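Local coordinates for protein chorismate mutase (Clostridium thermocellum, PDB 1XHO) that probably catalyses the rearrangement of chorismate to prephenate, as a trimeric member of the type I chorismate mutases, on the route to aromatic amino acids, at residues 33-38 and 64-69; 39-44 and 50-55; 57-62 and 135-140; 76-81 and 85-90. All blocks are in the same frame, centred on the assembly; numbering follows the deposited sequence.

Contact 1: 33-38 and 64-69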
# COMPACT_ATOMS: atom_id res chain seq x y z
N TRP C 33 -1.62 -12.08 -8.85
CA TRP C 33 -0.24 -11.57 -8.87
C TRP C 33 -0.27 -10.05 -8.87
O TRP C 33 -1.33 -9.45 -9.04
CB TRP C 33 0.54 -12.10 -10.08
CG TRP C 33 0.75 -13.60 -10.01
CD1 TRP C 33 0.26 -14.53 -10.87
CD2 TRP C 33 1.48 -14.31 -9.01
NE1 TRP C 33 0.64 -15.79 -10.47
CE2 TRP C 33 1.39 -15.69 -9.33
CE3 TRP C 33 2.20 -13.93 -7.87
CZ2 TRP C 33 1.99 -16.68 -8.55
CZ3 TRP C 33 2.81 -14.92 -7.10
CH2 TRP C 33 2.70 -16.28 -7.45
N ALA C 34 0.88 -9.43 -8.67
CA ALA C 34 0.99 -7.97 -8.64
C ALA C 34 1.88 -7.47 -9.78
O ALA C 34 2.85 -8.12 -10.14
CB ALA C 34 1.55 -7.53 -7.31
N ILE C 35 1.52 -6.33 -10.35
CA ILE C 35 2.31 -5.71 -11.43
C ILE C 35 2.83 -4.35 -10.99
O ILE C 35 2.07 -3.51 -10.51
CB ILE C 35 1.49 -5.53 -12.73
CG1 ILE C 35 0.49 -6.68 -12.94
CG2 ILE C 35 2.43 -5.41 -13.93
CD1 ILE C 35 -0.39 -6.54 -14.17
N ARG C 36 4.13 -4.14 -11.17
CA ARG C 36 4.76 -2.86 -10.91
C ARG C 36 4.92 -2.05 -12.21
O ARG C 36 5.19 -2.60 -13.27
CB ARG C 36 6.12 -3.07 -10.21
CG ARG C 36 6.10 -2.83 -8.68
CD ARG C 36 5.80 -1.34 -8.35
NE ARG C 36 6.66 -0.43 -9.13
CZ ARG C 36 7.93 -0.14 -8.83
NH1 ARG C 36 8.52 -0.66 -7.75
NH2 ARG C 36 8.61 0.68 -9.61
N GLY C 37 4.66 -0.74 -12.11
CA GLY C 37 5.00 0.23 -13.14
C GLY C 37 5.71 1.45 -12.55
O GLY C 37 5.53 1.80 -11.37
N ALA C 38 6.56 2.09 -13.35
CA ALA C 38 7.18 3.36 -12.98
C ALA C 38 7.38 4.20 -14.21
O ALA C 38 7.58 3.68 -15.31
CB ALA C 38 8.51 3.14 -12.25
N ASN C 64 0.05 -6.98 -20.37
CA ASN C 64 -0.50 -8.08 -19.59
C ASN C 64 -1.92 -8.51 -20.00
O ASN C 64 -2.54 -9.31 -19.30
CB ASN C 64 -0.42 -7.76 -18.10
CG ASN C 64 1.00 -7.66 -17.60
OD1 ASN C 64 1.67 -8.67 -17.41
ND2 ASN C 64 1.49 -6.44 -17.39
N GLY C 65 -2.41 -7.99 -21.13
CA GLY C 65 -3.73 -8.35 -21.66
C GLY C 65 -4.88 -8.17 -20.67
O GLY C 65 -5.76 -9.02 -20.57
N LEU C 66 -4.88 -7.06 -19.95
CA LEU C 66 -5.82 -6.84 -18.85
C LEU C 66 -6.92 -5.90 -19.27
O LEU C 66 -6.67 -4.96 -20.00
CB LEU C 66 -5.11 -6.20 -17.67
CG LEU C 66 -3.96 -6.95 -17.03
CD1 LEU C 66 -3.21 -5.99 -16.08
CD2 LEU C 66 -4.47 -8.19 -16.29
N GLU C 67 -8.13 -6.17 -18.78
CA GLU C 67 -9.23 -5.20 -18.78
C GLU C 67 -9.55 -4.87 -17.32
O GLU C 67 -9.12 -5.60 -16.43
CB GLU C 67 -10.48 -5.79 -19.46
CG GLU C 67 -10.48 -5.62 -20.98
CD GLU C 67 -11.51 -6.51 -21.68
OE1 GLU C 67 -12.47 -6.98 -21.03
OE2 GLU C 67 -11.35 -6.74 -22.89
N GLU C 68 -10.31 -3.80 -17.08
CA GLU C 68 -10.68 -3.40 -15.71
C GLU C 68 -11.27 -4.54 -14.85
O GLU C 68 -11.05 -4.57 -13.64
CB GLU C 68 -11.65 -2.21 -15.69
CG GLU C 68 -11.69 -1.53 -14.30
CD GLU C 68 -12.90 -0.63 -14.06
OE1 GLU C 68 -13.78 -0.50 -14.93
OE2 GLU C 68 -12.95 -0.03 -12.96
N ASP C 69 -12.03 -5.44 -15.48
CA ASP C 69 -12.54 -6.67 -14.81
C ASP C 69 -11.46 -7.49 -14.09
O ASP C 69 -11.75 -8.18 -13.11
CB ASP C 69 -13.20 -7.61 -15.84
CG ASP C 69 -14.65 -7.27 -16.12
OD1 ASP C 69 -15.32 -6.69 -15.23
OD2 ASP C 69 -15.13 -7.60 -17.23
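Ile35 of strand 32-40 is the single residue through which this strand meets the turn made by Asn64 and Leu66, and its branches share the work unequally. From CB the side chain divides. The CG2 methyl comes to 3.7 Å from Asn64 ND2, while the longer arm, extended beyond CG1 (chi2 178°), carries CD1 deeper into the turn. CD1 is the busiest atom. It meets Leu66 CD1 tip to tip at 3.5 Å, a tight approach for two methyl groups, and lies 3.7 Å from Asn64 ND2 and 3.9 Å from Asn64 CG. The amide thus receives carbon from Ile35, not a polar partner. Its hydrogen bonds lead elsewhere: OD1 accepts from Lys133 N, and ND2 donates to Met60 O in the last turn of helix 46-63. With both ends of the amide engaged in this way, its rotation is fixed and the Ile35 methyls rest against a well-defined group. On the sheet, Val123 of strand 116-124 touches both Ile35 and Leu66. The chain reverses at Gly65, whose positive phi makes it the C' residue of a Schellman motif, with Leu66 N bonded to Ala61 O and Gly65 N to Glu62 O. Leu66 turns its CD1 toward the strand as helix 46-63 returns to the sheet in a split beta-alpha-beta unit: parallel strands 32-40 and 71-78, with 116-124 between them.

Contact 2: 39-44 and 50-55; sequences TTVSDN and VAETQK
Glu52, on helix 46-63, is approached from two directions by the end of strand 32-40 and the residues that follow it. Val41 and Glu52 slide past each other in opposite senses, so that one methyl, Val41 CG1, lies alongside the aliphatic part of the glutamate: it is 3.6 Å from Glu52 CB and equally close to CG. Thr39 instead crosses Glu52 at about a right angle. Its CG2 methyl rests 3.7 Å from the backbone oxygen Glu52 O, and its hydroxyl, with OG1 anti to the backbone N (chi1 -166°), points instead toward the carboxylate. The two polar tips do not bond directly, since Thr39 OG1 and Glu52 OE1 stay 4.2 Å apart. The glutamate chain bends at chi2 (-49°), which folds the carboxylate back near its own main chain. There a water donates to Glu52 OE1 at 2.8 Å and to Glu52 O at 2.9 Å; its further link to Thr39 OG1 is modelled so short that its length is doubtful. Asn138 ND2 supplies OE1 with a second donor and also bonds Thr40 O, tying the glutamate to the loop after strand 135-136. The chemistry is therefore divided: methyls of the strand end and the following loop rest directly on the helix, whereas the carboxylate is served by water and an amide, neutral donors that would disperse its charge without cancelling it.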
# COMPACT_ATOMS: atom_id res chain seq x y z
N THR C 39 7.29 5.51 -14.02
CA THR C 39 7.48 6.48 -15.09
C THR C 39 7.94 7.81 -14.49
O THR C 39 7.87 8.02 -13.28
CB THR C 39 6.17 6.65 -15.94
OG1 THR C 39 6.46 7.34 -17.17
CG2 THR C 39 5.05 7.38 -15.15
N THR C 40 8.44 8.69 -15.34
CA THR C 40 8.84 10.02 -14.93
C THR C 40 8.11 11.08 -15.74
O THR C 40 7.61 10.79 -16.83
CB THR C 40 10.38 10.22 -15.03
OG1 THR C 40 10.81 10.01 -16.39
CG2 THR C 40 11.10 9.27 -14.10
N VAL C 41 8.02 12.28 -15.18
CA VAL C 41 7.41 13.43 -15.86
C VAL C 41 8.43 14.56 -16.00
O VAL C 41 9.45 14.59 -15.30
CB VAL C 41 6.14 13.96 -15.13
CG1 VAL C 41 4.99 12.97 -15.26
CG2 VAL C 41 6.42 14.28 -13.67
N SER C 42 8.17 15.47 -16.94
CA SER C 42 9.03 16.62 -17.17
C SER C 42 8.77 17.73 -16.16
O SER C 42 9.68 18.44 -15.76
CB SER C 42 8.84 17.16 -18.60
OG SER C 42 7.46 17.36 -18.89
N ASP C 43 7.51 17.89 -15.74
CA ASP C 43 7.16 18.92 -14.79
C ASP C 43 6.14 18.49 -13.75
O ASP C 43 5.29 17.63 -14.00
N ASN C 44 6.22 19.11 -12.58
CA ASN C 44 5.18 19.03 -11.57
C ASN C 44 3.93 19.81 -12.02
O ASN C 44 3.65 20.91 -11.53
CB ASN C 44 5.70 19.57 -10.23
CG ASN C 44 4.67 19.46 -9.11
OD1 ASN C 44 3.85 18.53 -9.09
ND2 ASN C 44 4.68 20.41 -8.19
N VAL C 50 -1.02 13.32 -14.92
CA VAL C 50 -2.17 12.51 -15.33
C VAL C 50 -1.91 11.78 -16.64
O VAL C 50 -2.23 10.60 -16.75
CB VAL C 50 -3.46 13.38 -15.43
CG1 VAL C 50 -4.63 12.59 -16.02
CG2 VAL C 50 -3.84 13.91 -14.04
N ALA C 51 -1.33 12.47 -17.61
CA ALA C 51 -1.08 11.89 -18.93
C ALA C 51 0.00 10.81 -18.87
O ALA C 51 -0.14 9.75 -19.47
CB ALA C 51 -0.68 12.98 -19.93
N GLU C 52 1.08 11.06 -18.15
CA GLU C 52 2.15 10.05 -18.03
C GLU C 52 1.72 8.85 -17.20
O GLU C 52 2.17 7.73 -17.47
CB GLU C 52 3.44 10.66 -17.48
CG GLU C 52 4.11 11.63 -18.46
CD GLU C 52 4.25 11.04 -19.85
OE1 GLU C 52 4.70 9.89 -19.98
OE2 GLU C 52 3.87 11.74 -20.82
N THR C 53 0.83 9.07 -16.23
CA THR C 53 0.27 7.98 -15.47
C THR C 53 -0.65 7.14 -16.36
O THR C 53 -0.65 5.92 -16.27
CB THR C 53 -0.49 8.45 -14.19
OG1 THR C 53 0.42 9.17 -13.34
CG2 THR C 53 -1.06 7.25 -13.41
N GLN C 54 -1.41 7.81 -17.22
CA GLN C 54 -2.36 7.15 -18.14
C GLN C 54 -1.64 6.25 -19.15
O GLN C 54 -2.05 5.11 -19.40
CB GLN C 54 -3.18 8.22 -18.87
CG GLN C 54 -4.53 7.73 -19.44
CD GLN C 54 -5.47 8.88 -19.80
OE1 GLN C 54 -5.36 10.00 -19.26
NE2 GLN C 54 -6.40 8.62 -20.71
N LYS C 55 -0.55 6.76 -19.72
CA LYS C 55 0.26 5.98 -20.65
C LYS C 55 0.85 4.75 -19.96
O LYS C 55 0.89 3.66 -20.54
CB LYS C 55 1.38 6.84 -21.27
O HOH W 1 4.66 7.36 -18.82

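Contact 3: 57-62 and 135-140; sequences LKEMAE and VYLNGA
Two torsions set Glu59 against Val135: CG stands anti to the backbone N (chi1 -177°), and the chain then bends at chi2 (76°), turning the carboxylate away from the valine methyls while CG stays against them. Val135, also with CG1 anti to its backbone N (chi1 178°), spreads its two methyls over neighbouring residues of helix 46-63. CG1 goes to Glu59, where it meets CG at a modelled 3.3 Å, closer than two carbons normally come and so doubtful as an exact value; CG2 is about 4.0 Å from the same Glu59 CG. The second methyl belongs chiefly to Met60, which was incorporated as selenomethionine. Val135 CG2 lies 3.8 Å from Met60 CG and 3.9 Å from Met60 CA, so the valine sits against the root of that side chain. Beyond CG the selenomethionine turns at chi3 and runs on toward the sheet, reaching Val119 and Met121 of strand 116-124. Leu137 extends the contact toward the carboxylate: its CD2 methyl comes within 3.8 Å of Glu59 OE2, carbon against oxygen without any polar bond. Leu56, one turn earlier on the helix than Met60, touches both Val135 and Leu137 and closes the row, while backbone bonds from Val135 and Leu137 to Ala38 hold the short strand beside strand 32-40. No hydrogen bond joins the two segments, and the contact is van der Waals and hydrophobic; the polar tie from 135-140 to the helix is Asn138 to Glu52, about two turns earlier. Glu59 contributes through its methylenes, its carboxylate bent away from the valine, OE2 beside the Leu137 methyl.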
# COMPACT_ATOMS: atom_id res chain seq x y z
N LEU C 57 -0.40 3.15 -17.21
CA LEU C 57 -1.50 2.19 -16.97
C LEU C 57 -1.92 1.45 -18.24
O LEU C 57 -2.18 0.27 -18.20
CB LEU C 57 -2.72 2.91 -16.39
CG LEU C 57 -2.55 3.57 -15.01
CD1 LEU C 57 -3.79 4.44 -14.67
CD2 LEU C 57 -2.28 2.50 -13.94
N LYS C 58 -1.99 2.18 -19.36
CA LYS C 58 -2.37 1.60 -20.66
C LYS C 58 -1.35 0.54 -21.09
O LYS C 58 -1.70 -0.60 -21.36
CB LYS C 58 -2.51 2.72 -21.71
CG LYS C 58 -2.83 2.29 -23.16
CD LYS C 58 -3.95 1.24 -23.26
CE LYS C 58 -4.34 0.98 -24.72
NZ LYS C 58 -5.15 2.09 -25.31
N GLU C 59 -0.08 0.94 -21.08
CA GLU C 59 1.05 0.03 -21.25
C GLU C 59 1.00 -1.20 -20.32
O GLU C 59 1.20 -2.33 -20.76
CB GLU C 59 2.33 0.82 -21.02
CG GLU C 59 3.62 0.07 -21.23
CD GLU C 59 3.96 -0.13 -22.68
OE1 GLU C 59 3.24 -0.90 -23.37
OE2 GLU C 59 4.96 0.47 -23.13
N MSE C 60 0.72 -0.98 -19.03
CA MSE C 60 0.62 -2.10 -18.07
C MSE C 60 -0.51 -3.07 -18.42
O MSE C 60 -0.34 -4.29 -18.32
CB MSE C 60 0.43 -1.59 -16.65
CG MSE C 60 1.67 -0.94 -16.07
SE MSE C 60 1.31 -0.14 -14.33
CE MSE C 60 1.34 -1.74 -13.31
N ALA C 61 -1.65 -2.51 -18.82
CA ALA C 61 -2.82 -3.31 -19.23
C ALA C 61 -2.58 -4.04 -20.57
O ALA C 61 -2.95 -5.21 -20.71
CB ALA C 61 -4.05 -2.42 -19.32
N GLU C 62 -1.95 -3.36 -21.53
CA GLU C 62 -1.68 -3.96 -22.85
C GLU C 62 -0.75 -5.17 -22.76
O GLU C 62 -1.13 -6.29 -23.14
CB GLU C 62 -1.07 -2.94 -23.81
CG GLU C 62 -2.03 -1.89 -24.28
CD GLU C 62 -1.33 -0.74 -24.98
OE1 GLU C 62 -0.51 -0.05 -24.32
OE2 GLU C 62 -1.59 -0.54 -26.18
N VAL C 135 6.46 -2.75 -15.97
CA VAL C 135 6.68 -1.70 -16.97
C VAL C 135 7.48 -0.53 -16.39
O VAL C 135 7.12 0.02 -15.35
CB VAL C 135 5.34 -1.18 -17.52
CG1 VAL C 135 5.57 -0.06 -18.51
CG2 VAL C 135 4.56 -2.31 -18.19
N TYR C 136 8.56 -0.16 -17.08
CA TYR C 136 9.39 0.97 -16.68
C TYR C 136 9.49 1.92 -17.86
O TYR C 136 10.02 1.55 -18.90
CB TYR C 136 10.76 0.47 -16.19
CG TYR C 136 10.63 -0.37 -14.94
CD1 TYR C 136 10.78 0.20 -13.68
CD2 TYR C 136 10.27 -1.72 -15.02
CE1 TYR C 136 10.62 -0.55 -12.52
CE2 TYR C 136 10.10 -2.49 -13.87
CZ TYR C 136 10.29 -1.89 -12.62
OH TYR C 136 10.12 -2.63 -11.47
N LEU C 137 8.95 3.13 -17.70
CA LEU C 137 8.93 4.10 -18.81
C LEU C 137 9.67 5.39 -18.49
O LEU C 137 9.88 5.72 -17.32
CB LEU C 137 7.49 4.45 -19.21
CG LEU C 137 6.60 3.29 -19.67
CD1 LEU C 137 5.20 3.80 -19.87
CD2 LEU C 137 7.14 2.65 -20.95
N ASN C 138 10.05 6.11 -19.55
CA ASN C 138 10.77 7.37 -19.44
C ASN C 138 11.99 7.19 -18.54
O ASN C 138 12.65 6.17 -18.61
CB ASN C 138 9.85 8.49 -18.92
CG ASN C 138 8.60 8.67 -19.75
OD1 ASN C 138 8.56 8.26 -20.91
ND2 ASN C 138 7.58 9.29 -19.17
N GLY C 139 12.29 8.18 -17.69
CA GLY C 139 13.44 8.09 -16.80
C GLY C 139 13.41 6.93 -15.83
O GLY C 139 14.45 6.57 -15.28
N ALA C 140 12.24 6.33 -15.61
CA ALA C 140 12.11 5.19 -14.69
C ALA C 140 12.75 3.89 -15.21
O ALA C 140 12.92 2.94 -14.45
CB ALA C 140 10.65 4.95 -14.33

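Contact 4: 76-81 and 85-90; sequences FTVTKD and AFPAIA
The ring of Phe76 lies beneath the turn leading toward helix 89-93, and its face receives backbone as much as side chain. Ala88 CA stands 4.1 Å from the ring centroid, 24° off the normal, in a CH-pi contact, and the Ala88 CB methyl is 4.0 Å from Phe76 CE2. On the same face, toward the opposite rim, the proline takes over: Pro87 CB is 3.6 Å from Phe76 CD1, the two side chains sliding past each other in opposite directions. Two residues along the strand, on the same side of it, Val78 presses CG1 onto Pro87 CG at 3.5 Å, tight for a carbon pair. The proline thus sits between the Phe76 ring and a methyl of a beta-branched valine.

What positions this shell is the turn itself. Phe86 to Ile89 forms a type I beta turn closed by Ile89 N to Phe86 O, and Ala90 N to Pro87 O (2.9 Å) continues the turn toward the helix. On the strand side, Thr79 OG1 donates to Asp81 OD1 at 2.7 Å, met on the syn side of the carboxylate, 20° out of its plane. Thr79 OG1 also accepts from Cys116 N and Asp81 OD1 from Lys115 N, so the strand's exit is tied to the start of strand 116-124. Thr53 of helix 46-63 touches Phe76 and Pro87, and Ile107 of the third subunit packs on Val78 and Pro87. The arrangement is that of a beta-alpha-beta crossover, strand 71-78 through helix 89-93 to strand 100-105, set at a subunit boundary of the trimer.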
# COMPACT_ATOMS: atom_id res chain seq x y z
N PHE C 76 -0.87 4.05 -6.10
CA PHE C 76 0.04 5.01 -6.73
C PHE C 76 0.95 5.66 -5.70
O PHE C 76 0.52 5.95 -4.58
CB PHE C 76 -0.76 6.11 -7.40
CG PHE C 76 -1.74 5.63 -8.43
CD1 PHE C 76 -1.39 5.61 -9.79
CD2 PHE C 76 -3.01 5.21 -8.06
CE1 PHE C 76 -2.30 5.19 -10.75
CE2 PHE C 76 -3.92 4.77 -9.03
CZ PHE C 76 -3.57 4.77 -10.37
N THR C 77 2.21 5.91 -6.07
CA THR C 77 3.08 6.80 -5.32
C THR C 77 3.69 7.84 -6.25
O THR C 77 3.92 7.58 -7.44
CB THR C 77 4.24 6.08 -4.58
OG1 THR C 77 5.13 5.45 -5.52
CG2 THR C 77 3.69 5.06 -3.55
N VAL C 78 3.94 9.02 -5.70
CA VAL C 78 4.75 10.01 -6.37
C VAL C 78 5.84 10.45 -5.41
O VAL C 78 5.67 10.40 -4.19
CB VAL C 78 3.93 11.24 -6.85
CG1 VAL C 78 2.81 10.80 -7.78
CG2 VAL C 78 3.36 12.03 -5.66
N THR C 79 6.96 10.86 -5.98
CA THR C 79 8.05 11.45 -5.22
C THR C 79 7.65 12.84 -4.70
O THR C 79 6.75 13.49 -5.24
CB THR C 79 9.34 11.51 -6.08
OG1 THR C 79 9.02 11.93 -7.41
CG2 THR C 79 9.96 10.16 -6.17
N LYS C 80 8.32 13.27 -3.64
CA LYS C 80 8.01 14.54 -2.93
C LYS C 80 7.87 15.78 -3.85
O LYS C 80 7.05 16.68 -3.59
CB LYS C 80 9.10 14.80 -1.89
CG LYS C 80 8.87 15.98 -0.98
CD LYS C 80 9.61 15.81 0.35
CE LYS C 80 11.12 15.66 0.15
NZ LYS C 80 11.85 15.80 1.45
N ASP C 81 8.66 15.81 -4.92
CA ASP C 81 8.64 16.91 -5.89
C ASP C 81 7.39 16.96 -6.78
O ASP C 81 7.24 17.89 -7.54
CB ASP C 81 9.90 16.87 -6.78
CG ASP C 81 10.22 15.47 -7.28
OD1 ASP C 81 9.31 14.66 -7.50
OD2 ASP C 81 11.42 15.18 -7.44
N ALA C 85 -1.24 16.91 -8.85
CA ALA C 85 -2.48 16.14 -8.92
C ALA C 85 -2.34 14.68 -8.45
O ALA C 85 -1.23 14.18 -8.27
CB ALA C 85 -3.03 16.16 -10.35
N PHE C 86 -3.50 14.05 -8.24
CA PHE C 86 -3.62 12.62 -7.96
C PHE C 86 -3.41 11.82 -9.25
O PHE C 86 -4.18 11.98 -10.21
CB PHE C 86 -5.03 12.28 -7.46
CG PHE C 86 -5.26 12.54 -5.98
CD1 PHE C 86 -5.51 11.48 -5.11
CD2 PHE C 86 -5.26 13.83 -5.47
CE1 PHE C 86 -5.74 11.70 -3.77
CE2 PHE C 86 -5.49 14.06 -4.13
CZ PHE C 86 -5.73 13.00 -3.27
N PRO C 87 -2.39 10.93 -9.29
CA PRO C 87 -2.26 10.07 -10.48
C PRO C 87 -3.50 9.19 -10.74
O PRO C 87 -3.73 8.79 -11.88
CB PRO C 87 -1.03 9.21 -10.16
CG PRO C 87 -0.27 9.98 -9.12
CD PRO C 87 -1.33 10.66 -8.30
N ALA C 88 -4.27 8.92 -9.68
CA ALA C 88 -5.51 8.13 -9.76
C ALA C 88 -6.55 8.70 -10.73
O ALA C 88 -7.44 7.97 -11.17
CB ALA C 88 -6.13 8.00 -8.36
N ILE C 89 -6.47 9.99 -11.04
CA ILE C 89 -7.33 10.61 -12.06
C ILE C 89 -7.15 9.94 -13.44
O ILE C 89 -8.12 9.82 -14.21
CB ILE C 89 -7.06 12.13 -12.19
CG1 ILE C 89 -7.49 12.86 -10.92
CG2 ILE C 89 -7.80 12.73 -13.40
CD1 ILE C 89 -6.81 14.22 -10.72
N ALA C 90 -5.92 9.48 -13.73
CA ALA C 90 -5.62 8.79 -14.99
C ALA C 90 -6.49 7.55 -15.20
O ALA C 90 -7.00 7.35 -16.29
CB ALA C 90 -4.14 8.41 -15.06

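Overall arrangement
All four contacts serve one mixed sheet and the helices on it. Contacts 1 and 2 both use strand 32-40, contact 1 at Ile35 in its first half and contact 2 at its end, their centres about 18 Å apart; contact 3 lies about 10 Å from each, where strand 135-136 joins the sheet. Helix 46-63 supplies contacts 2 and 3 and runs out into the turn of contact 1. Contact 4, about 9 Å from contact 2, belongs to the next crossover; contact 3 reaches furthest along the chain and encloses it. Together they join local and distant segments into a helix layer packed on the sheet, and segments of contacts 1 and 4 touch neighbouring subunits of the trimer.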